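PDB 3SHP: putative acetyltransferase Sthe_0691 from Sphaerobacter thermophilus, which probably transfers an acetyl group from acetyl-CoA to an acceptor not yet identified, as a putative acetyltransferase. Local coordinates for residues I64-R77 with R88-L101. Residues are numbered along the deposited sequence; the frame is centred on the assembly and turned at random. Where two conformers were deposited one is given.
Sequences IVRRSDEAVVGSCR and RFHMAPWLDDADVL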
ATOM      1  N   ILE A  64      29.880   8.745   5.376  1.00 22.24           N
ATOM      2  CA  ILE A  64      31.098   8.005   5.068  1.00 22.56           C
ATOM      3  C   ILE A  64      31.485   8.432   3.652  1.00 23.40           C
ATOM      4  O   ILE A  64      30.687   8.290   2.712  1.00 23.22           O
ATOM      5  CB  ILE A  64      30.870   6.504   5.145  1.00 23.07           C
ATOM      6  CG1 ILE A  64      30.348   6.109   6.544  1.00 23.10           C
ATOM      7  CG2 ILE A  64      32.149   5.725   4.733  1.00 23.33           C
ATOM      8  CD1 ILE A  64      29.806   4.651   6.608  1.00 21.60           C
ATOM      9  N   VAL A  65      32.684   8.986   3.500  1.00 23.34           N
ATOM     10  CA  VAL A  65      33.051   9.650   2.252  1.00 24.39           C
ATOM     11  C   VAL A  65      34.255   8.955   1.650  1.00 25.84           C
ATOM     12  O   VAL A  65      35.278   8.796   2.306  1.00 25.79           O
ATOM     13  CB  VAL A  65      33.362  11.172   2.472  1.00 24.58           C
ATOM     14  CG1 VAL A  65      33.712  11.865   1.162  1.00 25.15           C
ATOM     15  CG2 VAL A  65      32.205  11.906   3.183  1.00 22.57           C
ATOM     16  N   ARG A  66      34.129   8.525   0.394  1.00 27.54           N
ATOM     17  CA  ARG A  66      35.255   7.905  -0.282  1.00 28.93           C
ATOM     18  C   ARG A  66      36.242   8.971  -0.685  1.00 30.23           C
ATOM     19  O   ARG A  66      35.900   9.902  -1.407  1.00 30.02           O
ATOM     20  CB  ARG A  66      34.816   7.091  -1.501  1.00 28.97           C
ATOM     21  CG  ARG A  66      35.924   6.237  -2.087  1.00 28.19           C
ATOM     22  CD  ARG A  66      35.400   5.221  -3.073  1.00 30.32           C
ATOM     23  NE  ARG A  66      34.489   5.799  -4.071  1.00 30.77           N
ATOM     24  CZ  ARG A  66      33.621   5.093  -4.790  1.00 30.39           C
ATOM     25  NH1 ARG A  66      32.843   5.708  -5.668  1.00 29.20           N
ATOM     26  NH2 ARG A  66      33.549   3.776  -4.645  1.00 29.13           N
ATOM     27  N   ARG A  67      37.471   8.816  -0.196  1.00 32.03           N
ATOM     28  CA  ARG A  67      38.561   9.743  -0.446  1.00 34.00           C
ATOM     29  C   ARG A  67      38.895   9.946  -1.944  1.00 34.67           C
ATOM     30  O   ARG A  67      39.008  11.087  -2.394  1.00 33.97           O
ATOM     31  CB  ARG A  67      39.818   9.303   0.342  1.00 35.08           C
ATOM     32  CG  ARG A  67      39.600   9.271   1.914  1.00 37.54           C
ATOM     33  CD  ARG A  67      40.838   8.854   2.687  1.00 42.08           C
ATOM     34  NE  ARG A  67      42.020   9.558   2.198  1.00 48.15           N
ATOM     35  CZ  ARG A  67      43.281   9.158   2.373  1.00 51.98           C
ATOM     36  NH1 ARG A  67      43.558   8.049   3.057  1.00 52.91           N
ATOM     37  NH2 ARG A  67      44.280   9.881   1.862  1.00 54.47           N
ATOM     38  N   SER A  68      39.030   8.863  -2.711  1.00 35.56           N
ATOM     39  CA  SER A  68      39.440   9.000  -4.134  1.00 36.88           C
ATOM     40  C   SER A  68      38.546   9.955  -4.927  1.00 37.24           C
ATOM     41  O   SER A  68      39.049  10.758  -5.698  1.00 38.11           O
ATOM     42  CB  SER A  68      39.545   7.648  -4.840  1.00 36.71           C
ATOM     43  OG  SER A  68      38.311   6.939  -4.753  1.00 37.50           O
ATOM     44  N   ASP A  69      37.234   9.920  -4.707  1.00 36.89           N
ATOM     45  CA  ASP A  69      36.325  10.772  -5.509  1.00 37.02           C
ATOM     46  C   ASP A  69      35.385  11.672  -4.712  1.00 36.87           C
ATOM     47  O   ASP A  69      34.561  12.371  -5.304  1.00 36.83           O
ATOM     48  CB  ASP A  69      35.508   9.922  -6.520  1.00 36.88           C
ATOM     49  CG  ASP A  69      34.613   8.883  -5.840  1.00 35.73           C
ATOM     50  OD1 ASP A  69      34.685   8.742  -4.602  1.00 33.25           O
ATOM     51  OD2 ASP A  69      33.828   8.195  -6.538  1.00 35.94           O
ATOM     52  N   GLU A  70      35.493  11.640  -3.382  1.00 36.35           N
ATOM     53  CA  GLU A  70      34.648  12.462  -2.503  1.00 35.92           C
ATOM     54  C   GLU A  70      33.179  12.068  -2.505  1.00 34.58           C
ATOM     55  O   GLU A  70      32.324  12.846  -2.065  1.00 35.04           O
ATOM     56  CB  GLU A  70      34.784  13.952  -2.832  1.00 37.00           C
ATOM     57  CG  GLU A  70      36.164  14.522  -2.522  1.00 40.15           C
ATOM     58  CD  GLU A  70      36.390  14.632  -1.030  1.00 43.51           C
ATOM     59  OE1 GLU A  70      35.413  14.924  -0.319  1.00 45.03           O
ATOM     60  OE2 GLU A  70      37.529  14.430  -0.564  1.00 45.83           O
ATOM     61  N   ALA A  71      32.880  10.862  -2.982  1.00 32.28           N
ATOM     62  CA  ALA A  71      31.509  10.381  -3.023  1.00 30.19           C
ATOM     63  C   ALA A  71      31.061   9.965  -1.631  1.00 28.76           C
ATOM     64  O   ALA A  71      31.808   9.318  -0.884  1.00 27.97           O
ATOM     65  CB  ALA A  71      31.402   9.212  -3.974  1.00 30.07           C
ATOM     66  N   VAL A  72      29.834  10.334  -1.281  1.00 27.45           N
ATOM     67  CA  VAL A  72      29.243   9.853  -0.037  1.00 25.80           C
ATOM     68  C   VAL A  72      28.789   8.424  -0.335  1.00 25.56           C
ATOM     69  O   VAL A  72      27.887   8.228  -1.163  1.00 26.35           O
ATOM     70  CB  VAL A  72      28.064  10.752   0.409  1.00 25.74           C
ATOM     71  CG1 VAL A  72      27.296  10.116   1.606  1.00 25.45           C
ATOM     72  CG2 VAL A  72      28.572  12.191   0.742  1.00 23.94           C
ATOM     73  N   VAL A  73      29.435   7.441   0.302  1.00 23.78           N
ATOM     74  CA  VAL A  73      29.176   6.039   0.031  1.00 23.36           C
ATOM     75  C   VAL A  73      28.337   5.366   1.131  1.00 23.75           C
ATOM     76  O   VAL A  73      27.904   4.203   0.994  1.00 23.70           O
ATOM     77  CB  VAL A  73      30.488   5.254  -0.223  1.00 23.73           C
ATOM     78  CG1 VAL A  73      31.248   5.856  -1.408  1.00 22.45           C
ATOM     79  CG2 VAL A  73      31.374   5.207   1.063  1.00 22.66           C
ATOM     80  N   GLY A  74      28.087   6.090   2.218  1.00 23.06           N
ATOM     81  CA  GLY A  74      27.220   5.572   3.235  1.00 22.88           C
ATOM     82  C   GLY A  74      27.071   6.542   4.366  1.00 23.66           C
ATOM     83  O   GLY A  74      27.545   7.683   4.284  1.00 24.21           O
ATOM     84  N   SER A  75      26.419   6.089   5.430  0.50 23.12           N
ATOM     85  CA  SER A  75      26.198   6.911   6.598  0.50 23.06           C
ATOM     86  C   SER A  75      26.306   6.036   7.828  0.50 23.03           C
ATOM     87  O   SER A  75      26.124   4.818   7.770  0.50 22.72           O
ATOM     88  CB  SER A  75      24.810   7.552   6.541  0.50 23.15           C
ATOM     89  OG  SER A  75      23.824   6.547   6.581  0.50 22.02           O
ATOM     90  N   CYS A  76      26.631   6.658   8.944  1.00 23.30           N
ATOM     91  CA  CYS A  76      26.650   5.948  10.197  1.00 24.09           C
ATOM     92  C   CYS A  76      25.682   6.683  11.100  1.00 24.42           C
ATOM     93  O   CYS A  76      25.904   7.863  11.437  1.00 25.17           O
ATOM     94  CB  CYS A  76      28.064   5.933  10.781  1.00 24.16           C
ATOM     95  SG  CYS A  76      28.093   5.165  12.417  1.00 27.67           S
ATOM     96  N   ARG A  77      24.608   6.008  11.492  1.00 24.41           N
ATOM     97  CA  ARG A  77      23.651   6.635  12.395  1.00 25.05           C
ATOM     98  C   ARG A  77      23.953   6.305  13.850  1.00 24.84           C
ATOM     99  O   ARG A  77      24.046   5.143  14.230  1.00 24.44           O
ATOM    100  CB  ARG A  77      22.217   6.256  12.052  1.00 24.65           C
ATOM    101  CG  ARG A  77      21.249   7.155  12.796  1.00 27.17           C
ATOM    102  CD  ARG A  77      19.787   6.812  12.544  1.00 27.51           C
ATOM    103  NE  ARG A  77      19.341   7.070  11.181  1.00 29.21           N
ATOM    104  CZ  ARG A  77      18.886   8.245  10.738  1.00 31.19           C
ATOM    105  NH1 ARG A  77      18.839   9.317  11.547  1.00 30.09           N
ATOM    106  NH2 ARG A  77      18.467   8.348   9.473  1.00 31.87           N
ATOM    107  N   ARG A  88      24.321   2.071  13.656  1.00 21.29           N
ATOM    108  CA  ARG A  88      24.110   1.193  12.527  1.00 22.58           C
ATOM    109  C   ARG A  88      24.600   1.923  11.283  1.00 22.57           C
ATOM    110  O   ARG A  88      24.741   3.149  11.288  1.00 22.94           O
ATOM    111  CB  ARG A  88      22.620   0.791  12.418  1.00 22.77           C
ATOM    112  CG  ARG A  88      21.627   1.825  11.838  1.00 23.89           C
ATOM    113  CD  ARG A  88      20.285   1.144  11.333  1.00 23.49           C
ATOM    114  NE  ARG A  88      19.593   0.432  12.419  1.00 24.58           N
ATOM    115  CZ  ARG A  88      18.738   0.996  13.278  1.00 24.55           C
ATOM    116  NH1 ARG A  88      18.198   0.269  14.260  1.00 22.55           N
ATOM    117  NH2 ARG A  88      18.419   2.287  13.164  1.00 23.76           N
ATOM    118  N   PHE A  89      24.878   1.179  10.232  1.00 22.58           N
ATOM    119  CA  PHE A  89      25.436   1.755   9.015  1.00 23.25           C
ATOM    120  C   PHE A  89      24.437   1.548   7.897  1.00 23.58           C
ATOM    121  O   PHE A  89      23.735   0.533   7.877  1.00 23.87           O
ATOM    122  CB  PHE A  89      26.750   1.057   8.637  1.00 22.70           C
ATOM    123  CG  PHE A  89      27.826   1.185   9.680  1.00 24.37           C
ATOM    124  CD1 PHE A  89      28.706   2.259   9.662  1.00 24.92           C
ATOM    125  CD2 PHE A  89      27.950   0.237  10.686  1.00 25.50           C
ATOM    126  CE1 PHE A  89      29.702   2.386  10.623  1.00 26.48           C
ATOM    127  CE2 PHE A  89      28.937   0.357  11.665  1.00 28.23           C
ATOM    128  CZ  PHE A  89      29.827   1.434  11.628  1.00 27.59           C
ATOM    129  N   HIS A  90      24.387   2.502   6.976  1.00 24.20           N
ATOM    130  CA  HIS A  90      23.555   2.409   5.789  1.00 25.25           C
ATOM    131  C   HIS A  90      24.498   2.678   4.625  1.00 25.28           C
ATOM    132  O   HIS A  90      24.962   3.798   4.479  1.00 26.05           O
ATOM    133  CB  HIS A  90      22.457   3.475   5.792  1.00 25.58           C
ATOM    134  CG  HIS A  90      21.493   3.373   6.931  1.00 27.84           C
ATOM    135  ND1 HIS A  90      20.389   2.543   6.903  1.00 30.93           N
ATOM    136  CD2 HIS A  90      21.451   4.012   8.127  1.00 29.01           C
ATOM    137  CE1 HIS A  90      19.719   2.665   8.036  1.00 30.36           C
ATOM    138  NE2 HIS A  90      20.338   3.556   8.793  1.00 29.40           N
HETATM  139  N   MSE A  91      24.804   1.670   3.816  1.00 25.20           N
HETATM  140  CA  MSE A  91      25.747   1.861   2.692  1.00 25.58           C
HETATM  141  C   MSE A  91      24.980   2.065   1.389  1.00 26.07           C
HETATM  142  O   MSE A  91      23.884   1.544   1.248  1.00 26.55           O
HETATM  143  CB  MSE A  91      26.695   0.662   2.557  1.00 24.70           C
HETATM  144  CG  MSE A  91      27.366   0.287   3.879  1.00 24.52           C
HETATM  145 SE   MSE A  91      28.389   1.756   4.664  0.75 20.52          SE
HETATM  146  CE  MSE A  91      29.764   1.843   3.322  1.00 20.06           C
ATOM    147  N   ALA A  92      25.541   2.819   0.446  1.00 26.63           N
ATOM    148  CA  ALA A  92      24.877   3.014  -0.836  1.00 28.00           C
ATOM    149  C   ALA A  92      24.733   1.670  -1.543  1.00 29.04           C
ATOM    150  O   ALA A  92      25.652   0.867  -1.545  1.00 28.36           O
ATOM    151  CB  ALA A  92      25.632   4.007  -1.713  1.00 27.30           C
ATOM    152  N   PRO A  93      23.554   1.412  -2.111  1.00 30.59           N
ATOM    153  CA  PRO A  93      23.277   0.152  -2.801  1.00 32.17           C
ATOM    154  C   PRO A  93      24.070  -0.028  -4.101  1.00 33.02           C
ATOM    155  O   PRO A  93      24.272  -1.172  -4.529  1.00 33.39           O
ATOM    156  CB  PRO A  93      21.763   0.236  -3.115  1.00 32.31           C
ATOM    157  CG  PRO A  93      21.496   1.725  -3.197  1.00 32.06           C
ATOM    158  CD  PRO A  93      22.379   2.298  -2.090  1.00 31.17           C
ATOM    159  N   TRP A  94      24.503   1.073  -4.715  1.00 33.42           N
ATOM    160  CA  TRP A  94      25.306   1.008  -5.939  1.00 34.43           C
ATOM    161  C   TRP A  94      26.777   0.660  -5.682  1.00 35.93           C
ATOM    162  O   TRP A  94      27.543   0.502  -6.629  1.00 35.93           O
ATOM    163  CB  TRP A  94      25.224   2.314  -6.730  1.00 33.69           C
ATOM    164  CG  TRP A  94      25.429   3.585  -5.917  1.00 32.98           C
ATOM    165  CD1 TRP A  94      24.452   4.403  -5.412  1.00 30.79           C
ATOM    166  CD2 TRP A  94      26.684   4.189  -5.545  1.00 31.21           C
ATOM    167  NE1 TRP A  94      25.021   5.480  -4.765  1.00 30.30           N
ATOM    168  CE2 TRP A  94      26.382   5.376  -4.827  1.00 28.92           C
ATOM    169  CE3 TRP A  94      28.028   3.856  -5.773  1.00 31.40           C
ATOM    170  CZ2 TRP A  94      27.366   6.211  -4.302  1.00 29.01           C
ATOM    171  CZ3 TRP A  94      29.022   4.696  -5.264  1.00 30.90           C
ATOM    172  CH2 TRP A  94      28.678   5.865  -4.519  1.00 31.72           C
ATOM    173  N   LEU A  95      27.176   0.542  -4.418  1.00 36.91           N
ATOM    174  CA  LEU A  95      28.576   0.245  -4.136  1.00 38.97           C
ATOM    175  C   LEU A  95      28.969  -1.142  -4.631  1.00 41.09           C
ATOM    176  O   LEU A  95      28.175  -2.080  -4.570  1.00 42.12           O
ATOM    177  CB  LEU A  95      28.874   0.373  -2.650  1.00 38.13           C
ATOM    178  CG  LEU A  95      29.220   1.754  -2.122  1.00 37.10           C
ATOM    179  CD1 LEU A  95      29.326   1.659  -0.600  1.00 36.98           C
ATOM    180  CD2 LEU A  95      30.545   2.274  -2.699  1.00 36.03           C
ATOM    181  N   ASP A  96      30.186  -1.261  -5.146  1.00 43.37           N
ATOM    182  CA  ASP A  96      30.681  -2.543  -5.631  1.00 45.48           C
ATOM    183  C   ASP A  96      30.925  -3.534  -4.487  1.00 45.81           C
ATOM    184  O   ASP A  96      30.541  -4.713  -4.593  1.00 47.12           O
ATOM    185  CB  ASP A  96      31.966  -2.345  -6.447  1.00 46.74           C
ATOM    186  CG  ASP A  96      31.698  -2.258  -7.936  1.00 48.82           C
ATOM    187  OD1 ASP A  96      30.726  -2.906  -8.384  1.00 51.71           O
ATOM    188  OD2 ASP A  96      32.464  -1.559  -8.654  1.00 51.08           O
ATOM    189  N   ASP A  97      31.550  -3.049  -3.414  1.00 44.46           N
ATOM    190  CA  ASP A  97      31.878  -3.869  -2.250  1.00 43.89           C
ATOM    191  C   ASP A  97      31.664  -3.034  -0.975  1.00 40.99           C
ATOM    192  O   ASP A  97      32.580  -2.452  -0.411  1.00 40.61           O
ATOM    193  CB  ASP A  97      33.328  -4.373  -2.343  1.00 45.40           C
ATOM    194  CG  ASP A  97      33.694  -5.405  -1.243  1.00 49.24           C
ATOM    195  OD1 ASP A  97      32.927  -5.591  -0.246  1.00 51.96           O
ATOM    196  OD2 ASP A  97      34.783  -6.033  -1.394  1.00 53.52           O
ATOM    197  N   ALA A  98      30.419  -2.977  -0.553  1.00 37.67           N
ATOM    198  CA  ALA A  98      30.046  -2.149   0.536  1.00 34.60           C
ATOM    199  C   ALA A  98      30.754  -2.578   1.838  1.00 32.83           C
ATOM    200  O   ALA A  98      31.107  -1.732   2.660  1.00 31.37           O
ATOM    201  CB  ALA A  98      28.560  -2.178   0.675  1.00 33.76           C
ATOM    202  N   ASP A  99      31.010  -3.877   1.986  1.00 31.49           N
ATOM    203  CA  ASP A  99      31.510  -4.436   3.244  1.00 30.80           C
ATOM    204  C   ASP A  99      32.902  -3.920   3.621  1.00 30.60           C
ATOM    205  O   ASP A  99      33.150  -3.667   4.802  1.00 29.81           O
ATOM    206  CB  ASP A  99      31.492  -5.971   3.186  1.00 31.21           C
ATOM    207  CG  ASP A  99      31.704  -6.631   4.558  1.00 32.14           C
ATOM    208  OD1 ASP A  99      31.229  -6.128   5.610  1.00 29.64           O
ATOM    209  OD2 ASP A  99      32.337  -7.694   4.557  1.00 36.25           O
ATOM    210  N   VAL A 100      33.797  -3.775   2.631  1.00 30.45           N
ATOM    211  CA  VAL A 100      35.176  -3.276   2.890  1.00 30.66           C
ATOM    212  C   VAL A 100      35.127  -1.846   3.437  1.00 28.81           C
ATOM    213  O   VAL A 100      35.859  -1.492   4.358  1.00 28.41           O
ATOM    214  CB  VAL A 100      36.087  -3.280   1.599  1.00 31.59           C
ATOM    215  CG1 VAL A 100      37.523  -2.814   1.919  1.00 34.09           C
ATOM    216  CG2 VAL A 100      36.172  -4.652   0.965  1.00 33.83           C
ATOM    217  N   LEU A 101      34.246  -1.039   2.860  1.00 27.53           N
ATOM    218  CA  LEU A 101      34.141   0.363   3.228  1.00 26.92           C
ATOM    219  C   LEU A 101      33.389   0.531   4.554  1.00 25.89           C
ATOM    220  O   LEU A 101      33.789   1.347   5.382  1.00 26.38           O
ATOM    221  CB  LEU A 101      33.467   1.169   2.104  1.00 27.06           C
ATOM    222  CG  LEU A 101      34.172   1.134   0.732  1.00 27.88           C
ATOM    223  CD1 LEU A 101      33.447   1.979  -0.276  1.00 29.97           C
ATOM    224  CD2 LEU A 101      35.552   1.640   0.829  1.00 26.82           C
TER
HETATM  225  O   HOH W   1      18.797   4.158  10.804  1.00 30.25           O
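Val73 overlaps Leu95 and Trp94 at the open end of the antiparallel beta hairpin of strands 72-80 and 84-91, whose directions stand 161° apart in a mixed sheet consistent with the GNAT acetyltransferase fold. Its CB lies 3.8 Å from Leu95 CD1. A chi1 of -59° sets CG1 anti to the carbonyl carbon, which sends it to Trp94 CH2 and over the centre of the Arg66 guanidinium, while CG2 faces Leu101 CD1 of helix 98-116. Val73 and Gly74 both face Ile64 in a classic beta bulge, and Val73 O accepts a hydrogen bond from Ala92 N, where the chain leaves the strand for a type I turn. Arg66 holds Asp69 side-on: NE to OD1 at 3.0 Å, NH1 to OD2 at 2.8 Å. Its NH2 bridges to Glu21 of a second subunit. An alanine at Arg66 would strip the face from under Val73 CG1 and would probably leave Asp69 and that Glu21 without their cationic mate. Farther along, Cys76 SG makes a sulfur-aromatic contact 4.3 Å from the Phe89 ring centroid, 35° off its normal; Ile64 CD1 touches the edge of the same ring and lies 3.8 Å from SE of Met91, a selenomethionine. On the other face of the sheet, one water lies in the planes of both the His90 ring and the Arg88 guanidinium, 3.0 Å from Arg88 NH2, which also bonds Asn38 O.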